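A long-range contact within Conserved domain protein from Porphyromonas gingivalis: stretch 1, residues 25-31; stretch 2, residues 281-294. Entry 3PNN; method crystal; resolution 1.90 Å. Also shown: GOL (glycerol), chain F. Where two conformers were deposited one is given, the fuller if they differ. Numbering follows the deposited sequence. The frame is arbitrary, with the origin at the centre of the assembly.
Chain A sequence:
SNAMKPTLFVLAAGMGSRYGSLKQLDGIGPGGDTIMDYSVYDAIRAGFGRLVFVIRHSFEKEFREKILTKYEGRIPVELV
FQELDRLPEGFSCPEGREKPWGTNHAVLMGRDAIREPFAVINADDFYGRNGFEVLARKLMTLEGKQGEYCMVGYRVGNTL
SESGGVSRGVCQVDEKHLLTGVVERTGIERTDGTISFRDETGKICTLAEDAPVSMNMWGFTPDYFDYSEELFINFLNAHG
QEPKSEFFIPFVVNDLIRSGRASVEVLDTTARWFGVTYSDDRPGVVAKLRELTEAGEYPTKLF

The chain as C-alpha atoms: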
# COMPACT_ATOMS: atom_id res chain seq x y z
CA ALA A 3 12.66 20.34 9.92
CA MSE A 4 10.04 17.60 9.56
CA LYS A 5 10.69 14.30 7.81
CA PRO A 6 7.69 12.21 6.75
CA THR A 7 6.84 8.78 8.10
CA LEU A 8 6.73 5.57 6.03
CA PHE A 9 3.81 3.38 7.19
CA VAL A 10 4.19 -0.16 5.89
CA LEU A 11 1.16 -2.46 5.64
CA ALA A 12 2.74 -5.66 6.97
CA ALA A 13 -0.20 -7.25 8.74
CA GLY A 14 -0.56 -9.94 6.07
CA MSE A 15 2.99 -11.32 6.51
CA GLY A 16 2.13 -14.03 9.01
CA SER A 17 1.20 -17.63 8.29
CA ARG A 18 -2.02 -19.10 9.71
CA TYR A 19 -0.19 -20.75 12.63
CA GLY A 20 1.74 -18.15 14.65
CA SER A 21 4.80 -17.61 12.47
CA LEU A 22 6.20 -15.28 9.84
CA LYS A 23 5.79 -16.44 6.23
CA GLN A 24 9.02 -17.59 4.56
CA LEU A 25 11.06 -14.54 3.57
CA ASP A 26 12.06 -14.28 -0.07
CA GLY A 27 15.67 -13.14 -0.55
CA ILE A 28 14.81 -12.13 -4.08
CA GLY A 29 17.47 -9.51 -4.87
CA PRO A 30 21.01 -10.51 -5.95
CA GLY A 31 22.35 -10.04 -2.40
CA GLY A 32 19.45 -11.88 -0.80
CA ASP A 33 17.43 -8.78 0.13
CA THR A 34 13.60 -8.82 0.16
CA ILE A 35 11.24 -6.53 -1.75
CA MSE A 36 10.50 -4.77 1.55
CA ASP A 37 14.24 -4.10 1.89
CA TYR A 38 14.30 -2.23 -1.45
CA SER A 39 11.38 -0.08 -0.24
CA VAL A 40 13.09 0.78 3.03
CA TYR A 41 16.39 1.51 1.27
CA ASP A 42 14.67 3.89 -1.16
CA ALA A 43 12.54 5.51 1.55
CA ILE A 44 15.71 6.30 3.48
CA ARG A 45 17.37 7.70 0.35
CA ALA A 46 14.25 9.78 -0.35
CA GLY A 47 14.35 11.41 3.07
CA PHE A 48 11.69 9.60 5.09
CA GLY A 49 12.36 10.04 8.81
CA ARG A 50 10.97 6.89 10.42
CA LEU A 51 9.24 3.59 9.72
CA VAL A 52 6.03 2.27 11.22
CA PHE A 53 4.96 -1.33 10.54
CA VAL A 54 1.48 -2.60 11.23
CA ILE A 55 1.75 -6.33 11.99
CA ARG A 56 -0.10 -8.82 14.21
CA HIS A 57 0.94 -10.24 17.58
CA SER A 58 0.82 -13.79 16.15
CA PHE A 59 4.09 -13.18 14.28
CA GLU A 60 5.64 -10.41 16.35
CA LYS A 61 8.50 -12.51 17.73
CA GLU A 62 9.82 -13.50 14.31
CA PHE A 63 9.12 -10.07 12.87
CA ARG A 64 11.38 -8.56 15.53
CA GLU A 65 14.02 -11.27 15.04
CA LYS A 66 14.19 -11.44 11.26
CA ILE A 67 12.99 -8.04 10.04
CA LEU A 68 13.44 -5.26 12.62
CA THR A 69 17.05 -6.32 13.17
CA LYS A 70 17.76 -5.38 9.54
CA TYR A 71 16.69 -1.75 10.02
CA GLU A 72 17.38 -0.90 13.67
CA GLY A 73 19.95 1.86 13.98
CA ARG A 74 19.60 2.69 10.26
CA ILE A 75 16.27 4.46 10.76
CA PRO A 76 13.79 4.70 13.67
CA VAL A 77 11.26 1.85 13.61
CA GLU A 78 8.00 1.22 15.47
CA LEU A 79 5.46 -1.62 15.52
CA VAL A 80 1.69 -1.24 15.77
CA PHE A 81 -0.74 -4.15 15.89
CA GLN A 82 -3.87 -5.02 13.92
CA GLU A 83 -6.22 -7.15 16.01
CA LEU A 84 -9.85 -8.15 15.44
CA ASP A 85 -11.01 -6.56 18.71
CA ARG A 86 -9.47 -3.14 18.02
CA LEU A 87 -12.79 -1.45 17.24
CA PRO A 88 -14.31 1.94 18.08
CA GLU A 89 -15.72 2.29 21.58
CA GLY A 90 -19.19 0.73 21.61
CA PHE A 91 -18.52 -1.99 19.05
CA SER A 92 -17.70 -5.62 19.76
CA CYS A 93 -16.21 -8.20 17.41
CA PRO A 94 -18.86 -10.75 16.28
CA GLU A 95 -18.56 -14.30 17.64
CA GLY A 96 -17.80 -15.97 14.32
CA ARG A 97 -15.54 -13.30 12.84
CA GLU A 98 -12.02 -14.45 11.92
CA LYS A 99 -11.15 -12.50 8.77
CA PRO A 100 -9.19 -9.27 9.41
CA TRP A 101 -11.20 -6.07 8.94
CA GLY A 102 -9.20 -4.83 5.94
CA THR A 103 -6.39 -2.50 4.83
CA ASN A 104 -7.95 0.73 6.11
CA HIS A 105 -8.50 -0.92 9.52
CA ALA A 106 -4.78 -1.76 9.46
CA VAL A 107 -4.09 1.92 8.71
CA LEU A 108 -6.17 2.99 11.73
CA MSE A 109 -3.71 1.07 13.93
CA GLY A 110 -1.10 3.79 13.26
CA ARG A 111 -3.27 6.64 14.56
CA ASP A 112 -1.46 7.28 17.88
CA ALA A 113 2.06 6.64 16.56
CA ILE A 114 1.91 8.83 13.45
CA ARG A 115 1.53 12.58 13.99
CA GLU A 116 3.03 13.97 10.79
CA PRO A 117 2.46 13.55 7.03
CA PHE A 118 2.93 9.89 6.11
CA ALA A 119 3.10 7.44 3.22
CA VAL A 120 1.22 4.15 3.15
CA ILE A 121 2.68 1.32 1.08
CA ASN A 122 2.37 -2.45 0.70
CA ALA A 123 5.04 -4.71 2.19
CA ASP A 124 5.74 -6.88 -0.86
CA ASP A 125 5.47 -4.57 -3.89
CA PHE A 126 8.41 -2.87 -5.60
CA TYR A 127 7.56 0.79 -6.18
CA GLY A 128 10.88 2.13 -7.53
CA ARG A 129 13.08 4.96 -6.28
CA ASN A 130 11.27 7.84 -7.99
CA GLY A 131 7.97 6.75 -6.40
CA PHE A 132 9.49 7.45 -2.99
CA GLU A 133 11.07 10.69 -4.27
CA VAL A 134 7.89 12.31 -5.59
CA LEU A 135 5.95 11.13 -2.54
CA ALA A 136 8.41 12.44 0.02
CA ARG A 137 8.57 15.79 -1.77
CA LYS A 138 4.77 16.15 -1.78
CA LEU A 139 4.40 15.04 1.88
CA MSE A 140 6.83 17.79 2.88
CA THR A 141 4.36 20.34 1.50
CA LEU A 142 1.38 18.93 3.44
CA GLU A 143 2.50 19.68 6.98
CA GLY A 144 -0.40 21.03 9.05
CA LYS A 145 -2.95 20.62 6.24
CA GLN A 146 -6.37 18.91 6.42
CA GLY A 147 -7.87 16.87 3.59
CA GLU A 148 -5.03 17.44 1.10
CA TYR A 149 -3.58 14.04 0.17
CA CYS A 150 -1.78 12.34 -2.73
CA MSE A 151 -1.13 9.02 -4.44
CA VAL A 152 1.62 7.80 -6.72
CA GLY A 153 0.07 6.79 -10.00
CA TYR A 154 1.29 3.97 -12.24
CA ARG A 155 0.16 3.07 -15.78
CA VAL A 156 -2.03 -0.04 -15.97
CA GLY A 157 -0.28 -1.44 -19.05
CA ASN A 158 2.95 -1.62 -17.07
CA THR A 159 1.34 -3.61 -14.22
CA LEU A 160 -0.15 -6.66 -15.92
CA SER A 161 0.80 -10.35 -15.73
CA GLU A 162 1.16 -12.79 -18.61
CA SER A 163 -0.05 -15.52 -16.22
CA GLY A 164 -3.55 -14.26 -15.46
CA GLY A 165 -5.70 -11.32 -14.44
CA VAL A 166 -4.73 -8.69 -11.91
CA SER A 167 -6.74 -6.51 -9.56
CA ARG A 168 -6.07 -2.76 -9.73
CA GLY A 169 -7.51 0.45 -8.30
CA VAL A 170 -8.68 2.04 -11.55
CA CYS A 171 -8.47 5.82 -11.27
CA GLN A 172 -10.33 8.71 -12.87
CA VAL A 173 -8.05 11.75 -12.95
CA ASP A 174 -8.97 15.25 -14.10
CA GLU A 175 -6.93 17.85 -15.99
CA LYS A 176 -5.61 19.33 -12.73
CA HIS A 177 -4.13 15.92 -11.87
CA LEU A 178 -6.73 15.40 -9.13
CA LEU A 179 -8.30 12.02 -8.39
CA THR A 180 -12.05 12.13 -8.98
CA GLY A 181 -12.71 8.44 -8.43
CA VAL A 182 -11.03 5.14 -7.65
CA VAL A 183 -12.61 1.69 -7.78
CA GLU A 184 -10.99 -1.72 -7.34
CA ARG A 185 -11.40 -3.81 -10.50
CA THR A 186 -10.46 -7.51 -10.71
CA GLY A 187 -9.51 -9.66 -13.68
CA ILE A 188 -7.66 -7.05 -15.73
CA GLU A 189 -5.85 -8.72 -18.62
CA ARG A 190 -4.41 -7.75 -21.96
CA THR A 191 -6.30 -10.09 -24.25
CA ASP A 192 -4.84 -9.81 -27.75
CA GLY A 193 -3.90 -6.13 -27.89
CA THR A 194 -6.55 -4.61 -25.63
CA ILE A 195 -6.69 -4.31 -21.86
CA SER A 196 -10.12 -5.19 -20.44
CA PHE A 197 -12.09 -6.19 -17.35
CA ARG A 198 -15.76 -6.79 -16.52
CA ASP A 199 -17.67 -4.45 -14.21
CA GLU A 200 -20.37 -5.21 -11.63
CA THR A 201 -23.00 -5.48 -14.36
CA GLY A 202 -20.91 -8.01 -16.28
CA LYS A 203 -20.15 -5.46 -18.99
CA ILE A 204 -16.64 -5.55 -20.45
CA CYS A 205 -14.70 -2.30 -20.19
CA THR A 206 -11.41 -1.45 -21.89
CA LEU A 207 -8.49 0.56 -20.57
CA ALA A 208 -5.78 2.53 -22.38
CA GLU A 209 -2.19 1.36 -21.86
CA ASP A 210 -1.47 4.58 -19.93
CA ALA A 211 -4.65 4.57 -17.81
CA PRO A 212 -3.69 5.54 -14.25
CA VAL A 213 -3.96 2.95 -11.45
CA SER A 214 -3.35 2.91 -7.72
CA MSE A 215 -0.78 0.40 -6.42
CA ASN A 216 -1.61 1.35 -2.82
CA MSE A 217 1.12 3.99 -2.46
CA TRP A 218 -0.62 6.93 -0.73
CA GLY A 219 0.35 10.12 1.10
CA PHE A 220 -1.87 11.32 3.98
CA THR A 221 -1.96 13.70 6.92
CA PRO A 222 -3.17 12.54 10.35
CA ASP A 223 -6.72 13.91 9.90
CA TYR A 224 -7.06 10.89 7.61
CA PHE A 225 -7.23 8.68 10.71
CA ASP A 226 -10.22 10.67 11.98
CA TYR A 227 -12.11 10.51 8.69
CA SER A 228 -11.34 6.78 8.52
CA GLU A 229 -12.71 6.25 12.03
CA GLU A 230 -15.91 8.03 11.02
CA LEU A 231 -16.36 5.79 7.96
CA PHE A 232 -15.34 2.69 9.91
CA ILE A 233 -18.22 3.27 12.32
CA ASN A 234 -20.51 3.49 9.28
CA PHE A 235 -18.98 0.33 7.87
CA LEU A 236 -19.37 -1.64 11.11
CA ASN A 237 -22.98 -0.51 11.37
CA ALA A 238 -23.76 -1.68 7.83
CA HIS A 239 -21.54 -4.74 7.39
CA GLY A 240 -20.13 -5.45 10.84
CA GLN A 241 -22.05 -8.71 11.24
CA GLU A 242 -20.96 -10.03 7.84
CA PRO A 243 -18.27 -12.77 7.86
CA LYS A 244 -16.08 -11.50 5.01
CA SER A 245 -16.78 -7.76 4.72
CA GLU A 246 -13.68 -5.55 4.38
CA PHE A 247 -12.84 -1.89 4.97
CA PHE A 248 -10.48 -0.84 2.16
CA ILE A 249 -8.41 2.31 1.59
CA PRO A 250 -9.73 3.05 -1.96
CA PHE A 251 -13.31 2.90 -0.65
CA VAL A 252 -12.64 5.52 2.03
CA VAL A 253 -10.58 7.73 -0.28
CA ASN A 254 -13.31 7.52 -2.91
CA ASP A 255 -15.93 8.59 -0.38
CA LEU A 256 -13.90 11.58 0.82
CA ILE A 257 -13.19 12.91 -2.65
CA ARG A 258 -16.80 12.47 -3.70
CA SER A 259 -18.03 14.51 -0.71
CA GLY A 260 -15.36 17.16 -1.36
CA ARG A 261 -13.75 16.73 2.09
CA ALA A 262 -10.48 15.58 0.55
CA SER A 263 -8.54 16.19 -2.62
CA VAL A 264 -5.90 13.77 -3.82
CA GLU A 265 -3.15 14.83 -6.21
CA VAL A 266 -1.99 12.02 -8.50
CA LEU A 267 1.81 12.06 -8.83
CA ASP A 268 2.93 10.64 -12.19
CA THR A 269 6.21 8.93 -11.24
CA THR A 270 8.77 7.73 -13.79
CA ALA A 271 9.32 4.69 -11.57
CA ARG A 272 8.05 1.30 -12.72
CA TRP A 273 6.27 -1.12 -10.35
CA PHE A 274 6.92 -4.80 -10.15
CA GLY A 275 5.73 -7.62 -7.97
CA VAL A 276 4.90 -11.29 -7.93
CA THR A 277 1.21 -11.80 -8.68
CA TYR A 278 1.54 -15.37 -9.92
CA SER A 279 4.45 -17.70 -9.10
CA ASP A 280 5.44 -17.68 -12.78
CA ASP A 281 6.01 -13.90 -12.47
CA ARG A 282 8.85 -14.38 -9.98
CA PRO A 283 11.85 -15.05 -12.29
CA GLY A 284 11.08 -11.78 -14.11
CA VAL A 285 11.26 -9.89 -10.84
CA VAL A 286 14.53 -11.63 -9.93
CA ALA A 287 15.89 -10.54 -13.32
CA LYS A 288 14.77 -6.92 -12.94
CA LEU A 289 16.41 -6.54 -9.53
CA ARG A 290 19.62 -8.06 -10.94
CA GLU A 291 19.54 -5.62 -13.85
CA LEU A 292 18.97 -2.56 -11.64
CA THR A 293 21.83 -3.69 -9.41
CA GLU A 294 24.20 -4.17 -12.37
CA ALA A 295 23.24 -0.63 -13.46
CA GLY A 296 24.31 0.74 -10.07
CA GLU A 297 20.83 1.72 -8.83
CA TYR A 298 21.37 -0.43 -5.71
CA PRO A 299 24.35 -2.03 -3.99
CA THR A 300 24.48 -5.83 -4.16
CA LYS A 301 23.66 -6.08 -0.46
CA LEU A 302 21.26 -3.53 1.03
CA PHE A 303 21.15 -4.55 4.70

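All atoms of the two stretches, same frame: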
# COMPACT_ATOMS: atom_id res chain seq x y z
N LEU A 25 10.55 -15.74 4.23
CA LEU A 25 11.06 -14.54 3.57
C LEU A 25 11.67 -14.89 2.23
O LEU A 25 12.24 -15.96 2.07
CB LEU A 25 12.09 -13.83 4.45
CG LEU A 25 11.49 -13.31 5.76
CD1 LEU A 25 12.50 -12.49 6.54
CD2 LEU A 25 10.25 -12.49 5.49
N ASP A 26 11.53 -14.00 1.26
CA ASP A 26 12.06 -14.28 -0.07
C ASP A 26 13.24 -13.35 -0.36
O ASP A 26 13.05 -12.18 -0.66
CB ASP A 26 10.95 -14.13 -1.11
CG ASP A 26 11.40 -14.51 -2.52
OD1 ASP A 26 12.58 -14.89 -2.71
OD2 ASP A 26 10.54 -14.43 -3.43
N GLY A 27 14.46 -13.89 -0.24
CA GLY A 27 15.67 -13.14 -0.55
C GLY A 27 15.83 -13.02 -2.05
O GLY A 27 16.65 -13.69 -2.67
N ILE A 28 15.01 -12.14 -2.64
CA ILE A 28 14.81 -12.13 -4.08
C ILE A 28 15.83 -11.30 -4.87
O ILE A 28 16.08 -11.58 -6.04
CB ILE A 28 13.37 -11.67 -4.42
CG1 ILE A 28 13.04 -11.95 -5.88
CG2 ILE A 28 13.17 -10.18 -4.04
CD1 ILE A 28 11.52 -11.93 -6.17
N GLY A 29 16.43 -10.30 -4.23
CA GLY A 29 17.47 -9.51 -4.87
C GLY A 29 18.78 -10.29 -4.95
O GLY A 29 18.93 -11.33 -4.31
N PRO A 30 19.75 -9.78 -5.73
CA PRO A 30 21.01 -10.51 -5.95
C PRO A 30 21.84 -10.73 -4.67
O PRO A 30 22.64 -11.67 -4.61
CB PRO A 30 21.76 -9.65 -6.97
CG PRO A 30 21.10 -8.30 -6.93
CD PRO A 30 19.66 -8.56 -6.55
N GLY A 31 21.65 -9.89 -3.66
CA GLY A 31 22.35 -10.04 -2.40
C GLY A 31 21.50 -10.72 -1.33
O GLY A 31 21.89 -10.81 -0.17
N ASP A 281 5.50 -15.27 -12.35
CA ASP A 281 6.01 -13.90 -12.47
C ASP A 281 7.36 -13.73 -11.77
O ASP A 281 8.09 -12.78 -12.04
CB ASP A 281 5.05 -12.88 -11.83
CG ASP A 281 3.71 -12.81 -12.54
OD1 ASP A 281 3.63 -13.20 -13.71
OD2 ASP A 281 2.73 -12.35 -11.90
N ARG A 282 7.69 -14.62 -10.85
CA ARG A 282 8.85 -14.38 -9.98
C ARG A 282 10.22 -14.25 -10.70
O ARG A 282 10.99 -13.34 -10.40
CB ARG A 282 8.92 -15.42 -8.86
CG ARG A 282 9.96 -15.07 -7.80
CD ARG A 282 10.05 -16.13 -6.68
NE ARG A 282 11.14 -15.79 -5.78
CZ ARG A 282 12.41 -16.12 -6.01
NH1 ARG A 282 12.72 -16.80 -7.10
NH2 ARG A 282 13.35 -15.77 -5.14
N PRO A 283 10.54 -15.16 -11.63
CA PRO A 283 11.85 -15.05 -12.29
C PRO A 283 12.05 -13.68 -12.97
O PRO A 283 13.17 -13.17 -13.01
CB PRO A 283 11.80 -16.17 -13.33
CG PRO A 283 10.92 -17.19 -12.70
CD PRO A 283 9.84 -16.40 -12.01
N GLY A 284 10.97 -13.07 -13.46
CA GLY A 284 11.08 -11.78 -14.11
C GLY A 284 11.45 -10.70 -13.11
O GLY A 284 12.20 -9.78 -13.42
N VAL A 285 10.94 -10.83 -11.90
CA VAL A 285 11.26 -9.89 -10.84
C VAL A 285 12.71 -10.08 -10.40
O VAL A 285 13.44 -9.11 -10.22
CB VAL A 285 10.28 -10.03 -9.64
CG1 VAL A 285 10.71 -9.09 -8.50
CG2 VAL A 285 8.85 -9.72 -10.10
N VAL A 286 13.12 -11.33 -10.20
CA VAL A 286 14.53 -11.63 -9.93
C VAL A 286 15.43 -10.96 -10.98
O VAL A 286 16.44 -10.32 -10.66
CB VAL A 286 14.80 -13.15 -9.93
CG1 VAL A 286 16.30 -13.44 -9.86
CG2 VAL A 286 14.07 -13.84 -8.74
N ALA A 287 15.06 -11.10 -12.25
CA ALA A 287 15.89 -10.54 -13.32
C ALA A 287 15.93 -9.01 -13.28
O ALA A 287 16.97 -8.40 -13.51
CB ALA A 287 15.40 -11.04 -14.69
N LYS A 288 14.81 -8.37 -12.97
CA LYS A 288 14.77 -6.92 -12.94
C LYS A 288 15.63 -6.36 -11.81
O LYS A 288 16.34 -5.37 -11.99
CB LYS A 288 13.34 -6.40 -12.80
CG LYS A 288 13.25 -4.88 -12.79
CD LYS A 288 13.80 -4.29 -14.08
CE LYS A 288 13.68 -2.78 -14.09
NZ LYS A 288 14.22 -2.21 -15.36
N LEU A 289 15.57 -7.00 -10.64
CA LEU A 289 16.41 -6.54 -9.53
C LEU A 289 17.90 -6.72 -9.86
O LEU A 289 18.74 -5.90 -9.48
CB LEU A 289 16.05 -7.31 -8.25
CG LEU A 289 14.66 -6.99 -7.68
CD1 LEU A 289 14.31 -7.97 -6.55
CD2 LEU A 289 14.55 -5.56 -7.19
N ARG A 290 18.23 -7.81 -10.55
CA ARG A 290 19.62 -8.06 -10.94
C ARG A 290 20.10 -6.97 -11.91
O ARG A 290 21.22 -6.45 -11.80
CB ARG A 290 19.77 -9.45 -11.56
CG ARG A 290 21.19 -10.01 -11.52
CD ARG A 290 21.63 -10.61 -12.86
NE ARG A 290 20.67 -11.55 -13.43
CZ ARG A 290 20.00 -11.34 -14.56
NH1 ARG A 290 19.15 -12.26 -15.01
NH2 ARG A 290 20.19 -10.23 -15.26
N GLU A 291 19.23 -6.65 -12.86
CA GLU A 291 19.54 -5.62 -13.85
C GLU A 291 19.72 -4.22 -13.24
O GLU A 291 20.65 -3.50 -13.60
CB GLU A 291 18.48 -5.61 -14.96
CG GLU A 291 18.57 -6.82 -15.89
CD GLU A 291 17.28 -7.09 -16.66
OE1 GLU A 291 16.41 -6.20 -16.69
OE2 GLU A 291 17.15 -8.19 -17.24
N LEU A 292 18.85 -3.85 -12.30
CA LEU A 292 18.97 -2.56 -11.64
C LEU A 292 20.24 -2.49 -10.80
O LEU A 292 20.86 -1.42 -10.66
CB LEU A 292 17.77 -2.32 -10.73
CG LEU A 292 16.44 -2.11 -11.44
CD1 LEU A 292 15.28 -2.16 -10.45
CD2 LEU A 292 16.48 -0.78 -12.19
N THR A 293 20.62 -3.62 -10.23
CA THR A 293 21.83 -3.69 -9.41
C THR A 293 23.07 -3.57 -10.29
O THR A 293 24.01 -2.84 -9.96
CB THR A 293 21.88 -4.99 -8.57
OG1 THR A 293 20.74 -5.02 -7.70
CG2 THR A 293 23.17 -5.06 -7.75
N GLU A 294 23.08 -4.28 -11.42
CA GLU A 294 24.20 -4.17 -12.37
C GLU A 294 24.33 -2.74 -12.91
O GLU A 294 25.43 -2.29 -13.26
CB GLU A 294 24.05 -5.19 -13.50
CG GLU A 294 24.30 -6.64 -13.06
CD GLU A 294 23.86 -7.68 -14.09
OE1 GLU A 294 23.28 -7.30 -15.14
OE2 GLU A 294 24.09 -8.89 -13.85
C1 GOL F . 17.13 -14.77 -6.15
O1 GOL F . 16.41 -15.90 -5.69
C2 GOL F . 18.62 -15.10 -6.20
O2 GOL F . 19.11 -14.90 -7.51
C3 GOL F . 19.38 -14.21 -5.22
O3 GOL F . 18.97 -14.49 -3.91
O HOH W 1 17.86 -10.76 -8.16

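An irregular segment lies along one side of a helix here, and the two come together from residues more than 250 positions apart in sequence. Stretch 1 has no regular secondary structure, so its polar backbone atoms must find partners case by case; the helix of stretch 2 pairs most of its own through the usual i to i+4 bonds. The two run in the same direction, with Ile-28 nearest Val-286, Gly-29 nearest Leu-289 and Pro-30 nearest Arg-290, at CA separations of 5.6 to 5.9 Å. Together they bury 408 Å².

The strongest polar link is a two-pronged salt bridge near the start of the helix. Arg-282 NH2 donates to Asp-26 OD1 at 2.7 Å, and Arg-282 NE donates to Asp-26 OD2 at 2.8 Å with an almost linear angle. Using both carboxylate oxygens fixes the guanidinium in orientation as well as in place, and the extended arginine, t at its first three chi angles, delivers it to the aspartate. Asp-26 OD2 has a further hydrogen bond elsewhere in the structure. Arg-282 NH2 also donates to GOL O1 at 3.1 Å, so that nitrogen serves two acceptors near the guanidinium plane, while Ile-28 CG1 covers one face.

Ile-28 is the apolar centre of the contact. Its CB points sideways, but the end of the side chain comes nearer the helix: CD1 lies 3.8 Å from Val-285 CG1, CG1 3.6 Å from Val-286 CG2, and CG2 3.5 Å from Leu-289 CD1. One branched side chain thus meets residues on successive turns. Gly-29 CA comes within 3.9 Å of Leu-289 CD1, continuing the close approach through backbone alone.

Two carbonyls of the loop, Ile-28 O and Gly-27 O, are satisfied by small molecules, while Asp-26 O takes a weak bond from Ile-28 N, 2.8 Å between N and O. Water 1 donates to both Ile-28 O and Val-286 O, each 2.9 Å from its oxygen, and so bridges the two backbones; Val-286 O accepts this bond in addition to the helical one from Arg-290 N. Glycerol, probably from the crystallisation liquor, donates from GOL O3 to Gly-27 O at 2.7 Å.

Pro-30, with no backbone NH to satisfy, closes the far end. Its CD sits 4.2 Å from Leu-289 CB, and its CG 3.4 Å from Thr-293 OG1. That hydroxyl donates back to Leu-289 O within the helix, at 2.8 Å between OG1 and O, so it meets the proline ring with its hydrogen already placed. The rule is economical: charge at one end, a branched apolar residue between, and a proline against a self-satisfied threonine at the other.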